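Local coordinates for intracellular protein transport protein USO1 (Saccharomyces cerevisiae S288c, PDB 6LSU) that tethers transport vesicles on the route from the endoplasmic reticulum to the Golgi complex, this piece being its globular head built of armadillo repeats, at residues S368-Q373 with M436-L441; D444-Q449 with N498-L503. One frame throughout, in Å; residues are numbered along the deposited sequence.

Interaction 1. Residues S368-Q373 with M436-L441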
ATOM      1  N   SER A 368       5.122 -10.997 -13.283  1.00 54.47           N
ATOM      2  CA  SER A 368       5.746 -10.938 -14.645  1.00 58.39           C
ATOM      3  C   SER A 368       7.163 -11.536 -14.704  1.00 57.43           C
ATOM      4  O   SER A 368       7.961 -11.046 -15.476  1.00 62.56           O
ATOM      5  CB  SER A 368       5.785  -9.518 -15.106  1.00 53.32           C
ATOM      6  OG  SER A 368       4.778  -9.360 -16.059  1.00 62.62           O
ATOM      7  N   ASN A 369       7.457 -12.531 -13.879  1.00 58.68           N
ATOM      8  CA  ASN A 369       8.800 -13.127 -13.713  1.00 52.96           C
ATOM      9  C   ASN A 369       8.542 -14.623 -13.772  1.00 54.67           C
ATOM     10  O   ASN A 369       8.118 -15.134 -12.704  1.00 52.87           O
ATOM     11  CB  ASN A 369       9.376 -12.680 -12.376  1.00 55.49           C
ATOM     12  CG  ASN A 369      10.789 -13.144 -12.110  1.00 56.38           C
ATOM     13  OD1 ASN A 369      11.135 -14.323 -12.292  1.00 57.27           O
ATOM     14  ND2 ASN A 369      11.597 -12.219 -11.622  1.00 55.46           N
ATOM     15  N   GLU A 370       8.659 -15.239 -14.974  1.00 51.16           N
ATOM     16  CA  GLU A 370       8.545 -16.704 -15.153  1.00 53.27           C
ATOM     17  C   GLU A 370       9.131 -17.419 -13.916  1.00 52.04           C
ATOM     18  O   GLU A 370       8.464 -18.238 -13.296  1.00 62.26           O
ATOM     19  CB  GLU A 370       9.316 -17.129 -16.406  1.00 60.41           C
ATOM     20  CG  GLU A 370       8.516 -17.244 -17.687  1.00 65.91           C
ATOM     21  CD  GLU A 370       8.987 -18.396 -18.565  1.00 74.41           C
ATOM     22  OE1 GLU A 370       9.086 -18.220 -19.818  1.00 81.80           O
ATOM     23  OE2 GLU A 370       9.293 -19.465 -17.980  1.00 86.86           O
ATOM     24  N   HIS A 371      10.379 -17.123 -13.583  1.00 53.73           N
ATOM     25  CA  HIS A 371      11.147 -17.849 -12.536  1.00 51.09           C
ATOM     26  C   HIS A 371      10.405 -17.711 -11.184  1.00 51.14           C
ATOM     27  O   HIS A 371      10.224 -18.748 -10.456  1.00 51.20           O
ATOM     28  CB  HIS A 371      12.594 -17.316 -12.444  1.00 54.51           C
ATOM     29  CG  HIS A 371      13.322 -18.026 -11.364  1.00 46.99           C
ATOM     30  ND1 HIS A 371      13.912 -17.408 -10.331  1.00 45.02           N
ATOM     31  CD2 HIS A 371      13.359 -19.328 -11.083  1.00 46.75           C
ATOM     32  CE1 HIS A 371      14.309 -18.299  -9.455  1.00 46.01           C
ATOM     33  NE2 HIS A 371      13.987 -19.479  -9.897  1.00 46.60           N
ATOM     34  N   ALA A 372       9.996 -16.488 -10.835  1.00 45.01           N
ATOM     35  CA  ALA A 372       9.173 -16.231  -9.620  1.00 52.20           C
ATOM     36  C   ALA A 372       7.828 -16.975  -9.703  1.00 46.62           C
ATOM     37  O   ALA A 372       7.527 -17.736  -8.780  1.00 51.47           O
ATOM     38  CB  ALA A 372       9.025 -14.739  -9.346  1.00 48.96           C
ATOM     39  N   GLN A 373       7.124 -16.880 -10.805  1.00 42.13           N
ATOM     40  CA  GLN A 373       5.840 -17.584 -11.040  1.00 44.02           C
ATOM     41  C   GLN A 373       5.998 -19.113 -11.026  1.00 54.03           C
ATOM     42  O   GLN A 373       5.150 -19.832 -10.378  1.00 53.54           O
ATOM     43  CB  GLN A 373       5.256 -17.121 -12.367  1.00 40.07           C
ATOM     44  CG  GLN A 373       4.886 -15.643 -12.306  1.00 46.75           C
ATOM     45  CD  GLN A 373       4.675 -15.033 -13.663  1.00 45.31           C
ATOM     46  OE1 GLN A 373       5.073 -15.587 -14.671  1.00 56.12           O
ATOM     47  NE2 GLN A 373       3.974 -13.916 -13.705  1.00 45.51           N
ATOM     48  N   MET A 436       0.424 -13.201 -14.531  1.00 47.97           N
ATOM     49  CA  MET A 436       0.737 -12.065 -15.453  1.00 53.55           C
ATOM     50  C   MET A 436       1.796 -12.480 -16.470  1.00 55.03           C
ATOM     51  O   MET A 436       2.876 -12.931 -16.037  1.00 67.89           O
ATOM     52  CB  MET A 436       1.253 -10.857 -14.674  1.00 56.68           C
ATOM     53  CG  MET A 436       1.271  -9.642 -15.517  1.00 61.43           C
ATOM     54  SD  MET A 436      -0.412  -9.128 -15.699  1.00 73.82           S
ATOM     55  CE  MET A 436      -0.609  -8.302 -14.105  1.00 68.78           C
ATOM     56  N   ASP A 437       1.472 -12.313 -17.759  1.00 56.99           N
ATOM     57  CA  ASP A 437       2.377 -12.483 -18.940  1.00 55.14           C
ATOM     58  C   ASP A 437       2.964 -13.886 -19.021  1.00 54.45           C
ATOM     59  O   ASP A 437       4.062 -14.023 -19.544  1.00 67.11           O
ATOM     60  CB  ASP A 437       3.526 -11.490 -18.885  1.00 58.99           C
ATOM     61  CG  ASP A 437       3.028 -10.082 -19.051  1.00 66.32           C
ATOM     62  OD1 ASP A 437       2.179  -9.880 -19.957  1.00 69.76           O
ATOM     63  OD2 ASP A 437       3.498  -9.207 -18.283  1.00 68.65           O
ATOM     64  N   ASN A 438       2.217 -14.897 -18.586  1.00 53.32           N
ATOM     65  CA  ASN A 438       2.635 -16.318 -18.581  1.00 46.43           C
ATOM     66  C   ASN A 438       1.499 -17.174 -19.151  1.00 52.35           C
ATOM     67  O   ASN A 438       0.742 -17.874 -18.375  1.00 55.08           O
ATOM     68  CB  ASN A 438       3.000 -16.670 -17.156  1.00 48.95           C
ATOM     69  CG  ASN A 438       3.871 -17.887 -17.044  1.00 55.24           C
ATOM     70  OD1 ASN A 438       3.793 -18.801 -17.891  1.00 59.73           O
ATOM     71  ND2 ASN A 438       4.670 -17.925 -15.972  1.00 57.69           N
ATOM     72  N   PHE A 439       1.348 -17.129 -20.463  1.00 53.68           N
ATOM     73  CA  PHE A 439       0.343 -17.927 -21.209  1.00 59.76           C
ATOM     74  C   PHE A 439       0.346 -19.409 -20.812  1.00 57.17           C
ATOM     75  O   PHE A 439      -0.723 -19.978 -20.620  1.00 66.38           O
ATOM     76  CB  PHE A 439       0.528 -17.813 -22.718  1.00 58.53           C
ATOM     77  CG  PHE A 439      -0.387 -18.776 -23.436  1.00 77.29           C
ATOM     78  CD1 PHE A 439      -1.742 -18.498 -23.606  1.00 74.53           C
ATOM     79  CD2 PHE A 439       0.095 -20.001 -23.896  1.00 80.13           C
ATOM     80  CE1 PHE A 439      -2.572 -19.408 -24.241  1.00 79.32           C
ATOM     81  CE2 PHE A 439      -0.745 -20.914 -24.514  1.00 74.42           C
ATOM     82  CZ  PHE A 439      -2.075 -20.621 -24.679  1.00 77.37           C
ATOM     83  N   ASP A 440       1.497 -20.042 -20.712  1.00 63.55           N
ATOM     84  CA  ASP A 440       1.566 -21.500 -20.402  1.00 63.42           C
ATOM     85  C   ASP A 440       0.925 -21.721 -19.035  1.00 63.08           C
ATOM     86  O   ASP A 440       0.133 -22.691 -18.833  1.00 61.93           O
ATOM     87  CB  ASP A 440       3.006 -22.022 -20.471  1.00 70.74           C
ATOM     88  CG  ASP A 440       3.716 -21.752 -21.810  1.00 79.23           C
ATOM     89  OD1 ASP A 440       3.013 -21.716 -22.859  1.00 71.59           O
ATOM     90  OD2 ASP A 440       4.988 -21.572 -21.790  1.00 82.94           O
ATOM     91  N   LEU A 441       1.206 -20.845 -18.081  1.00 64.57           N
ATOM     92  CA  LEU A 441       0.736 -21.094 -16.697  1.00 64.87           C
ATOM     93  C   LEU A 441      -0.780 -20.816 -16.626  1.00 60.15           C
ATOM     94  O   LEU A 441      -1.521 -21.431 -15.824  1.00 57.59           O
ATOM     95  CB  LEU A 441       1.532 -20.170 -15.783  1.00 71.47           C
ATOM     96  CG  LEU A 441       1.659 -20.640 -14.339  1.00 75.52           C
ATOM     97  CD1 LEU A 441       2.180 -22.066 -14.263  1.00 73.13           C
ATOM     98  CD2 LEU A 441       2.596 -19.704 -13.607  1.00 79.01           C
TER
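Ser368 and Met436 bring the two backbones together, their CA atoms 5.2 Å apart, and from there the chains spread to a wider gap between Glu370 and Asn438 as each enters its helix. The contact joins armadillo repeats 7 and 8, at helix 370-376 and the turn that leads into helix 439-459. Gln373 carries most of it. Its CG lies anti to the carbonyl carbon (chi1 -65°), and the extended chain beyond carries the amide to that turn. There NE2 donates to Met436 O at 2.8 Å, in the carbonyl plane and on a lone pair, while it also gives a hydrogen bond to Ala433 O. The other end of the amide, OE1, accepts from Asn438 ND2 at 2.7 Å; this N-H comes from above the carbonyl plane of Gln373. The two side chains run alongside in opposing senses, amide planes 37° apart. Asn438 faces two ways, since its OD1 caps its own helix through a weak bond from Leu441 N. Apolar contact is slight: Leu441 CD2 rests on Gln373 CB at 3.9 Å. At the more exposed end Ser368 OG lies 2.6 Å from Asp437 OD2 and also meets Met436 CG. On the far side Asn369 caps helix 370-376, its OD1 accepting from Ala372 N, and its ND2 bonds to Gln329 and Asn330 of helix 325-333. An alanine in place of Gln373 would probably leave Met436 O and Asn438 ND2 without their mates across the contact and the Asn438 amide freer to turn. Both ends of one buried amide are thus engaged, so the contact rests chiefly on directional polar bonds to a turn and a helix cap, with little greasy packing.

Interaction 2. Residues D444-Q449 with N498-L503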
ATOM      1  N   ASP A 444      -2.340 -24.000 -18.359  1.00 56.76           N
ATOM      2  CA  ASP A 444      -2.252 -25.239 -17.555  1.00 63.31           C
ATOM      3  C   ASP A 444      -3.272 -25.129 -16.417  1.00 60.98           C
ATOM      4  O   ASP A 444      -3.879 -26.163 -16.003  1.00 51.83           O
ATOM      5  CB  ASP A 444      -0.816 -25.495 -17.056  1.00 77.20           C
ATOM      6  CG  ASP A 444       0.163 -26.021 -18.109  1.00 89.76           C
ATOM      7  OD1 ASP A 444      -0.116 -25.883 -19.350  1.00 94.24           O
ATOM      8  OD2 ASP A 444       1.229 -26.542 -17.700  1.00 93.79           O
ATOM      9  N   PHE A 445      -3.391 -23.928 -15.852  1.00 62.23           N
ATOM     10  CA  PHE A 445      -4.316 -23.669 -14.716  1.00 59.47           C
ATOM     11  C   PHE A 445      -5.753 -23.991 -15.153  1.00 60.19           C
ATOM     12  O   PHE A 445      -6.425 -24.774 -14.418  1.00 57.90           O
ATOM     13  CB  PHE A 445      -4.230 -22.216 -14.255  1.00 59.96           C
ATOM     14  CG  PHE A 445      -5.261 -21.844 -13.228  1.00 54.37           C
ATOM     15  CD1 PHE A 445      -5.208 -22.390 -11.957  1.00 54.80           C
ATOM     16  CD2 PHE A 445      -6.290 -20.960 -13.541  1.00 54.13           C
ATOM     17  CE1 PHE A 445      -6.131 -22.034 -10.990  1.00 54.98           C
ATOM     18  CE2 PHE A 445      -7.222 -20.617 -12.578  1.00 55.25           C
ATOM     19  CZ  PHE A 445      -7.156 -21.180 -11.315  1.00 54.83           C
ATOM     20  N   LEU A 446      -6.208 -23.402 -16.271  1.00 52.75           N
ATOM     21  CA  LEU A 446      -7.593 -23.579 -16.754  1.00 60.40           C
ATOM     22  C   LEU A 446      -7.838 -25.072 -17.014  1.00 67.39           C
ATOM     23  O   LEU A 446      -8.855 -25.599 -16.458  1.00 65.02           O
ATOM     24  CB  LEU A 446      -7.810 -22.752 -18.021  1.00 62.79           C
ATOM     25  CG  LEU A 446      -8.089 -21.271 -17.801  1.00 63.86           C
ATOM     26  CD1 LEU A 446      -8.559 -20.641 -19.091  1.00 66.95           C
ATOM     27  CD2 LEU A 446      -9.155 -21.054 -16.740  1.00 71.70           C
ATOM     28  N   LEU A 447      -6.948 -25.713 -17.790  1.00 61.97           N
ATOM     29  CA  LEU A 447      -7.016 -27.168 -18.103  1.00 66.93           C
ATOM     30  C   LEU A 447      -7.098 -28.005 -16.828  1.00 57.72           C
ATOM     31  O   LEU A 447      -7.805 -28.960 -16.848  1.00 69.27           O
ATOM     32  CB  LEU A 447      -5.790 -27.608 -18.920  1.00 65.57           C
ATOM     33  CG  LEU A 447      -5.799 -27.148 -20.374  1.00 71.97           C
ATOM     34  CD1 LEU A 447      -4.578 -27.681 -21.120  1.00 72.03           C
ATOM     35  CD2 LEU A 447      -7.096 -27.530 -21.081  1.00 59.33           C
ATOM     36  N   LYS A 448      -6.347 -27.672 -15.788  1.00 65.35           N
ATOM     37  CA  LYS A 448      -6.406 -28.395 -14.493  1.00 72.83           C
ATOM     38  C   LYS A 448      -7.792 -28.112 -13.885  1.00 74.56           C
ATOM     39  O   LYS A 448      -8.428 -29.045 -13.417  1.00 71.89           O
ATOM     40  CB  LYS A 448      -5.229 -27.983 -13.598  1.00 79.52           C
ATOM     41  CG  LYS A 448      -5.062 -28.768 -12.298  1.00 88.56           C
ATOM     42  CD  LYS A 448      -4.708 -27.903 -11.076  1.00101.04           C
ATOM     43  CE  LYS A 448      -5.914 -27.410 -10.275  1.00108.21           C
ATOM     44  NZ  LYS A 448      -5.752 -26.019  -9.757  1.00106.45           N
ATOM     45  N   GLN A 449      -8.253 -26.857 -13.944  1.00 75.02           N
ATOM     46  CA  GLN A 449      -9.524 -26.402 -13.318  1.00 71.60           C
ATOM     47  C   GLN A 449     -10.720 -27.107 -13.965  1.00 69.67           C
ATOM     48  O   GLN A 449     -11.644 -27.453 -13.198  1.00 62.82           O
ATOM     49  CB  GLN A 449      -9.727 -24.889 -13.432  1.00 68.96           C
ATOM     50  CG  GLN A 449      -8.870 -24.093 -12.480  1.00 65.00           C
ATOM     51  CD  GLN A 449      -9.509 -23.959 -11.129  1.00 65.57           C
ATOM     52  OE1 GLN A 449     -10.593 -23.377 -10.977  1.00 65.58           O
ATOM     53  NE2 GLN A 449      -8.803 -24.438 -10.122  1.00 59.09           N
ATOM     54  N   ASN A 498     -12.333 -24.141  -6.986  1.00 57.61           N
ATOM     55  CA  ASN A 498     -12.652 -24.285  -8.428  1.00 56.81           C
ATOM     56  C   ASN A 498     -13.559 -23.152  -8.902  1.00 54.48           C
ATOM     57  O   ASN A 498     -14.608 -22.921  -8.325  1.00 57.54           O
ATOM     58  CB  ASN A 498     -13.229 -25.663  -8.779  1.00 56.73           C
ATOM     59  CG  ASN A 498     -13.157 -25.904 -10.275  1.00 56.41           C
ATOM     60  OD1 ASN A 498     -13.837 -25.242 -11.060  1.00 61.33           O
ATOM     61  ND2 ASN A 498     -12.244 -26.760 -10.708  1.00 51.67           N
ATOM     62  N   LEU A 499     -13.097 -22.453  -9.925  1.00 57.92           N
ATOM     63  CA  LEU A 499     -13.722 -21.212 -10.432  1.00 61.04           C
ATOM     64  C   LEU A 499     -14.913 -21.614 -11.293  1.00 60.40           C
ATOM     65  O   LEU A 499     -15.847 -20.817 -11.375  1.00 56.96           O
ATOM     66  CB  LEU A 499     -12.701 -20.409 -11.249  1.00 58.45           C
ATOM     67  CG  LEU A 499     -11.558 -19.778 -10.464  1.00 61.98           C
ATOM     68  CD1 LEU A 499     -10.403 -19.359 -11.377  1.00 65.18           C
ATOM     69  CD2 LEU A 499     -12.045 -18.593  -9.679  1.00 61.29           C
ATOM     70  N   PHE A 500     -14.819 -22.771 -11.959  1.00 62.69           N
ATOM     71  CA  PHE A 500     -15.878 -23.324 -12.839  1.00 63.94           C
ATOM     72  C   PHE A 500     -17.067 -23.754 -11.979  1.00 70.29           C
ATOM     73  O   PHE A 500     -18.224 -23.506 -12.341  1.00 71.07           O
ATOM     74  CB  PHE A 500     -15.317 -24.453 -13.673  1.00 60.15           C
ATOM     75  CG  PHE A 500     -14.477 -23.966 -14.817  1.00 62.06           C
ATOM     76  CD1 PHE A 500     -15.055 -23.267 -15.861  1.00 61.42           C
ATOM     77  CD2 PHE A 500     -13.123 -24.223 -14.864  1.00 60.75           C
ATOM     78  CE1 PHE A 500     -14.280 -22.842 -16.931  1.00 65.34           C
ATOM     79  CE2 PHE A 500     -12.355 -23.749 -15.909  1.00 62.03           C
ATOM     80  CZ  PHE A 500     -12.932 -23.085 -16.953  1.00 59.01           C
ATOM     81  N   GLU A 501     -16.767 -24.327 -10.821  1.00 63.46           N
ATOM     82  CA  GLU A 501     -17.796 -24.641  -9.826  1.00 73.97           C
ATOM     83  C   GLU A 501     -18.645 -23.386  -9.611  1.00 74.56           C
ATOM     84  O   GLU A 501     -19.845 -23.516  -9.659  1.00 81.06           O
ATOM     85  CB  GLU A 501     -17.154 -25.141  -8.537  1.00 85.01           C
ATOM     86  CG  GLU A 501     -17.942 -26.258  -7.880  1.00100.24           C
ATOM     87  CD  GLU A 501     -17.155 -27.064  -6.856  1.00112.46           C
ATOM     88  OE1 GLU A 501     -17.496 -28.256  -6.659  1.00126.40           O
ATOM     89  OE2 GLU A 501     -16.201 -26.506  -6.262  1.00125.42           O
ATOM     90  N   VAL A 502     -18.044 -22.210  -9.396  1.00 69.01           N
ATOM     91  CA  VAL A 502     -18.822 -20.978  -9.099  1.00 64.37           C
ATOM     92  C   VAL A 502     -19.490 -20.496 -10.393  1.00 62.58           C
ATOM     93  O   VAL A 502     -20.712 -20.270 -10.442  1.00 69.64           O
ATOM     94  CB  VAL A 502     -17.932 -19.892  -8.483  1.00 60.75           C
ATOM     95  CG1 VAL A 502     -18.631 -18.539  -8.453  1.00 56.33           C
ATOM     96  CG2 VAL A 502     -17.471 -20.303  -7.093  1.00 61.69           C
ATOM     97  N   LEU A 503     -18.717 -20.380 -11.446  1.00 59.22           N
ATOM     98  CA  LEU A 503     -19.207 -19.736 -12.695  1.00 58.80           C
ATOM     99  C   LEU A 503     -20.386 -20.517 -13.326  1.00 64.81           C
ATOM    100  O   LEU A 503     -21.207 -19.863 -14.017  1.00 68.71           O
ATOM    101  CB  LEU A 503     -18.060 -19.669 -13.686  1.00 51.45           C
ATOM    102  CG  LEU A 503     -18.413 -18.991 -14.992  1.00 52.02           C
ATOM    103  CD1 LEU A 503     -18.516 -17.520 -14.765  1.00 57.67           C
ATOM    104  CD2 LEU A 503     -17.410 -19.264 -16.093  1.00 53.40           C
TER
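Gln449 meets the start of helix 499-504 within armadillo repeat 8, where a short helix packs against the long helix 439-459. The axes of segments 444-449 and 499-503 come no closer than 11.1 Å and run at 65° to each other, so side chains bridge the gap. The tight part is polar. Gln449 bends at chi2 (-85°), which turns CD back toward the incoming chain; OE1 then takes the N-H of Leu499 at 2.9 Å, almost straight in line with the carbonyl (C=O...N 164°), and NE2 donates to Ala497 O. Asn498 answers in the reverse direction, its ND2 reaching the backbone O of Gln449 at 2.7 Å in the plane of both groups. The Gln449 and Asn498 side chains pass antiparallel, their amide planes only 19° apart. Around this pair lie rings: Gln449 CG sits over one face of Phe445, toward the rim, and Gln449 CB meets the edge of Phe500 at CD2. Phe445 CE2 in turn touches Leu499 CD1 in the ring plane, the side chains crossing at about a right angle. Packing is looser between Leu446 CD2 and Phe500 CE2, 4.3 Å apart, where helix 535-543 covers both residues. All the touching residues are buried; beyond them the partly exposed Glu501 bonds through OE1 to Ser456 of helix 439-459. Asn498 also serves as the N-cap of helix 499-504: its OD1 accepts from Glu501 N at 3.1 Å, and more weakly from Phe500 N.

Helix 439-459 ties the two contacts together: interaction 1 lies at its first turn and interaction 2 further along it, their centres 18 Å apart. They follow one another in the chain, and apart from their adjoining segments they do not touch. Interaction 1 spans the join between armadillo repeats 7 and 8, whereas interaction 2 is internal to repeat 8 and is the more deeply buried, although its centre is farther from that of the chain, about 30 Å against 23 Å. Both pair a glutamine on one helix with an asparagine that caps another. Each is structural packing within the globular head.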